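Local coordinates for SnoaL-like domain-containing protein (Kribbella flavida, PDB 4GB5), which is of unknown function but carries a SnoaL-like domain of the NTF2 clan, whose members commonly form a cone-shaped pocket for a small ligand or substrate, at residues V84-S88 against D89-I93; H101-P104 against A105-G109. All coordinates share one frame; numbering follows the deposited sequence.

Contact 1: V84-S88 against D89-I93; sequences VTIDS and DRATI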
loop_
_atom_site.group_PDB
_atom_site.type_symbol
_atom_site.label_atom_id
_atom_site.label_comp_id
_atom_site.label_asym_id
_atom_site.label_seq_id
_atom_site.Cartn_x
_atom_site.Cartn_y
_atom_site.Cartn_z
ATOM N N VAL A 84 4.048 14.912 1.738
ATOM C CA VAL A 84 3.179 16.039 1.423
ATOM C C VAL A 84 3.804 17.309 1.951
ATOM O O VAL A 84 4.163 17.384 3.127
ATOM C CB VAL A 84 1.801 15.827 2.067
ATOM C CG1 VAL A 84 0.930 17.030 1.834
ATOM C CG2 VAL A 84 1.129 14.535 1.572
ATOM N N THR A 85 3.923 18.319 1.090
ATOM C CA THR A 85 4.411 19.618 1.487
ATOM C C THR A 85 3.363 20.640 1.160
ATOM O O THR A 85 2.964 20.733 0.013
ATOM C CB THR A 85 5.715 19.915 0.746
ATOM O OG1 THR A 85 6.621 18.802 0.931
ATOM C CG2 THR A 85 6.369 21.182 1.268
ATOM N N ILE A 86 2.889 21.391 2.155
ATOM C CA ILE A 86 1.775 22.301 1.980
ATOM C C ILE A 86 2.242 23.749 2.172
ATOM O O ILE A 86 3.030 24.042 3.082
ATOM C CB ILE A 86 0.679 22.018 2.998
ATOM C CG1 ILE A 86 0.206 20.573 2.833
ATOM C CG2 ILE A 86 -0.469 23.000 2.840
ATOM C CD1 ILE A 86 -0.630 20.068 4.016
ATOM N N ASP A 87 1.779 24.635 1.301
ATOM C CA ASP A 87 2.043 26.063 1.427
ATOM C C ASP A 87 0.718 26.736 1.136
ATOM O O ASP A 87 0.352 26.934 -0.015
ATOM C CB ASP A 87 3.121 26.465 0.418
ATOM C CG ASP A 87 3.450 27.943 0.451
ATOM O OD1 ASP A 87 2.895 28.649 1.309
ATOM O OD2 ASP A 87 4.265 28.372 -0.392
ATOM N N SER A 88 -0.011 27.038 2.209
ATOM C CA SER A 88 -1.331 27.657 2.142
ATOM C C SER A 88 -2.305 26.876 1.272
ATOM O O SER A 88 -2.762 25.819 1.684
ATOM C CB SER A 88 -1.252 29.103 1.684
ATOM O OG SER A 88 -2.527 29.703 1.844
ATOM N N ASP A 89 -2.616 27.370 0.065
ATOM C CA ASP A 89 -3.600 26.694 -0.802
ATOM C C ASP A 89 -2.958 25.874 -1.927
ATOM O O ASP A 89 -3.625 25.514 -2.894
ATOM C CB ASP A 89 -4.626 27.698 -1.386
ATOM C CG ASP A 89 -4.023 28.683 -2.348
ATOM O OD1 ASP A 89 -2.784 28.849 -2.336
ATOM O OD2 ASP A 89 -4.801 29.316 -3.115
ATOM N N ARG A 90 -1.668 25.573 -1.794
ATOM C CA ARG A 90 -0.963 24.659 -2.723
ATOM C C ARG A 90 -0.222 23.582 -1.960
ATOM O O ARG A 90 0.166 23.766 -0.834
ATOM C CB ARG A 90 0.076 25.415 -3.540
ATOM C CG ARG A 90 -0.501 26.528 -4.348
ATOM C CD ARG A 90 0.584 27.137 -5.257
ATOM N NE ARG A 90 0.066 28.215 -6.104
ATOM C CZ ARG A 90 -0.426 28.045 -7.329
ATOM N NH1 ARG A 90 -0.458 26.843 -7.889
ATOM N NH2 ARG A 90 -0.907 29.107 -7.992
ATOM N N ALA A 91 -0.054 22.439 -2.607
ATOM C CA ALA A 91 0.748 21.389 -2.036
ATOM C C ALA A 91 1.443 20.609 -3.127
ATOM O O ALA A 91 0.976 20.553 -4.264
ATOM C CB ALA A 91 -0.113 20.426 -1.169
ATOM N N THR A 92 2.553 19.993 -2.751
ATOM C CA THR A 92 3.171 18.962 -3.571
ATOM C C THR A 92 3.078 17.631 -2.869
ATOM O O THR A 92 3.121 17.573 -1.639
ATOM C CB THR A 92 4.645 19.247 -3.858
ATOM O OG1 THR A 92 5.369 19.339 -2.626
ATOM C CG2 THR A 92 4.783 20.564 -4.580
ATOM N N ILE A 93 2.919 16.569 -3.637
ATOM C CA ILE A 93 2.899 15.250 -3.065
ATOM C C ILE A 93 3.751 14.333 -3.901
ATOM O O ILE A 93 3.521 14.178 -5.092
ATOM C CB ILE A 93 1.513 14.657 -3.053
ATOM C CG1 ILE A 93 0.476 15.621 -2.477
ATOM C CG2 ILE A 93 1.534 13.343 -2.300
ATOM C CD1 ILE A 93 -0.188 16.530 -3.433
HETATM O O HOH W 1 6.125 16.899 -1.097
#
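T85 and T92 form an antiparallel hydrogen-bonded pair, with the side chains of T85, D87, R90 and T92 on one face and V84, I86, A91 and I93 on the other. T85 N to T92 O and T92 N to T85 O are both 2.9 Å. Nearer the turn, D87 N reaches R90 O at 2.8 Å, almost straight (177° at the hydrogen), while R90 N meets D87 O at 3.0 Å from 45° out of the carbonyl plane. D87 to R90 form a type II' turn, closing a two-residue beta hairpin. On the face toward helix 6-25, V84 CG2 lies alongside I93 CG2 (4.1 Å), and I86 CG1 touches A91 CB (4.0 Å); I13 of that helix packs on I86, A91 and I93. On the exposed face the threonines run side by side. T92 OG1, between its backbone N and carbonyl carbon (chi1 59°), lies 3.4 Å from T85 CB, and one water links T85 OG1 to T92 OG1. The hairpin is therefore amphipathic: main-chain bonds hold its strands, carbon packs toward the helix, and a water joins its hydroxyls on the exposed face, where a triethylene glycol, probably from the crystallisation liquor, also lies by T92.

Contact 2: H101-P104 against A105-G109; sequences HWLP and AEVAG
P104 and V107 make the tight part of this short turn, where the chain leaves strand 90-102 and enters the single-turn helix 105-108. P104 occupies the N-cap position, and its carbonyl oxygen is gripped by two amides. A108 N approaches P104 O in the carbonyl plane at 2.9 Å, a helical bond with 165° at the hydrogen. V107 N comes to P104 O at 3.0 Å, but from 53° above that plane and with a more bent N-H. Beside this pair the proline ring lies along the valine, both pointing the same way, P104 CG 4.0 Å from V107 CG2; the contact is close but lies at the surface. V107 holds CG1 anti to its own backbone N (chi1 169°), which leaves CG2 beside that N to meet the ring, while CG1 reaches toward the leucine, 4.2 Å from L103 CD1. The methyl of A108 also sits against the cap, its CB 3.6 Å from P104 O.

L103 forms the inner side, covered by F72, and its side chain meets the helix by slightly wider carbon contacts: L103 CB stands 4.3 Å from A108 CB. The loose, solvent side belongs to A105, E106 and V107. A105 turns its CB outward from the cap, and E106, its chain extended, is exposed. The helix ends at once, G109 N bonding to A105 O (2.9 Å) before G109 leaves helical geometry with positive phi. Of the neighbouring elements, the loop residue D113 bonds to the backbone of L103 and touches A108. Just upstream, H101 stacks on W115 of strand 114-128 and W102 stacks on Y143 of the third subunit, so the short helix extends from a strand end packed against both its own sheet and another chain.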
loop_
_atom_site.group_PDB
_atom_site.type_symbol
_atom_site.label_atom_id
_atom_site.label_comp_id
_atom_site.label_asym_id
_atom_site.label_seq_id
_atom_site.Cartn_x
_atom_site.Cartn_y
_atom_site.Cartn_z
ATOM N N HIS A 101 -2.780 -3.915 -14.173
ATOM C CA HIS A 101 -3.834 -3.806 -15.185
ATOM C C HIS A 101 -3.960 -5.186 -15.849
ATOM O O HIS A 101 -2.982 -5.695 -16.444
ATOM C CB HIS A 101 -3.466 -2.808 -16.281
ATOM C CG HIS A 101 -2.888 -1.518 -15.798
ATOM N ND1 HIS A 101 -1.589 -1.401 -15.348
ATOM C CD2 HIS A 101 -3.394 -0.259 -15.789
ATOM C CE1 HIS A 101 -1.331 -0.147 -15.036
ATOM N NE2 HIS A 101 -2.419 0.566 -15.272
ATOM N N TRP A 102 -5.130 -5.803 -15.742
ATOM C CA TRP A 102 -5.371 -7.132 -16.295
ATOM C C TRP A 102 -6.123 -7.051 -17.583
ATOM O O TRP A 102 -7.186 -6.439 -17.645
ATOM C CB TRP A 102 -6.123 -7.978 -15.290
ATOM C CG TRP A 102 -5.274 -8.421 -14.096
ATOM C CD1 TRP A 102 -4.432 -9.493 -14.056
ATOM C CD2 TRP A 102 -5.182 -7.785 -12.830
ATOM N NE1 TRP A 102 -3.832 -9.552 -12.830
ATOM C CE2 TRP A 102 -4.294 -8.533 -12.053
ATOM C CE3 TRP A 102 -5.791 -6.665 -12.260
ATOM C CZ2 TRP A 102 -3.981 -8.185 -10.755
ATOM C CZ3 TRP A 102 -5.491 -6.347 -10.953
ATOM C CH2 TRP A 102 -4.568 -7.086 -10.241
ATOM N N LEU A 103 -5.575 -7.687 -18.600
ATOM C CA LEU A 103 -6.243 -7.798 -19.893
ATOM C C LEU A 103 -7.209 -8.962 -19.863
ATOM O O LEU A 103 -6.953 -9.976 -19.231
ATOM C CB LEU A 103 -5.241 -8.054 -21.018
ATOM C CG LEU A 103 -4.399 -6.847 -21.426
ATOM C CD1 LEU A 103 -5.276 -5.819 -22.111
ATOM C CD2 LEU A 103 -3.695 -6.179 -20.240
ATOM N N PRO A 104 -8.313 -8.836 -20.588
ATOM C CA PRO A 104 -9.210 -9.981 -20.718
ATOM C C PRO A 104 -8.533 -11.119 -21.448
ATOM O O PRO A 104 -7.665 -10.938 -22.274
ATOM C CB PRO A 104 -10.379 -9.428 -21.534
ATOM C CG PRO A 104 -9.813 -8.300 -22.291
ATOM C CD PRO A 104 -8.712 -7.701 -21.438
ATOM N N ALA A 105 -8.978 -12.326 -21.151
ATOM C CA ALA A 105 -8.495 -13.512 -21.805
ATOM C C ALA A 105 -8.615 -13.469 -23.325
ATOM O O ALA A 105 -7.773 -14.036 -24.041
ATOM C CB ALA A 105 -9.234 -14.753 -21.237
ATOM N N GLU A 106 -9.659 -12.819 -23.824
ATOM C CA GLU A 106 -9.912 -12.763 -25.275
ATOM C C GLU A 106 -8.732 -12.048 -25.946
ATOM O O GLU A 106 -8.434 -12.285 -27.137
ATOM C CB GLU A 106 -11.240 -12.017 -25.562
ATOM C CG GLU A 106 -11.539 -11.771 -27.065
ATOM C CD GLU A 106 -12.752 -10.858 -27.315
ATOM O OE1 GLU A 106 -13.347 -10.319 -26.339
ATOM O OE2 GLU A 106 -13.109 -10.672 -28.509
ATOM N N VAL A 107 -8.059 -11.177 -25.201
ATOM C CA VAL A 107 -6.907 -10.415 -25.737
ATOM C C VAL A 107 -5.561 -11.049 -25.340
ATOM O O VAL A 107 -4.634 -11.145 -26.141
ATOM C CB VAL A 107 -6.991 -8.948 -25.270
ATOM C CG1 VAL A 107 -5.704 -8.182 -25.564
ATOM C CG2 VAL A 107 -8.191 -8.285 -25.946
ATOM N N ALA A 108 -5.460 -11.513 -24.106
ATOM C CA ALA A 108 -4.212 -12.069 -23.610
ATOM C C ALA A 108 -3.905 -13.443 -24.169
ATOM O O ALA A 108 -2.746 -13.847 -24.241
ATOM C CB ALA A 108 -4.250 -12.140 -22.119
ATOM N N GLY A 109 -4.931 -14.182 -24.570
ATOM C CA GLY A 109 -4.686 -15.497 -25.109
ATOM C C GLY A 109 -3.967 -16.316 -24.066
ATOM O O GLY A 109 -4.279 -16.235 -22.879
#

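In the fold
Contacts 1 and 2 lie near the two ends of strand 90-102, on opposite sides of the chain's centre, with their nearest atoms about 18 Å apart. Contact 1 starts that strand by a hairpin with its sheet neighbour, 74-87, and is partly buried, one face lying against helix 6-25. Contact 2 finishes it at the surface, where the chain bends into a short helix. Their chemistry follows: contact 1 relies on reciprocal backbone bonds between strands, whereas contact 2 caps a helix. Each also lies near another chain: V84 N of contact 1 bonds to E15 of the second subunit, and the strand end of contact 2 reaches the third.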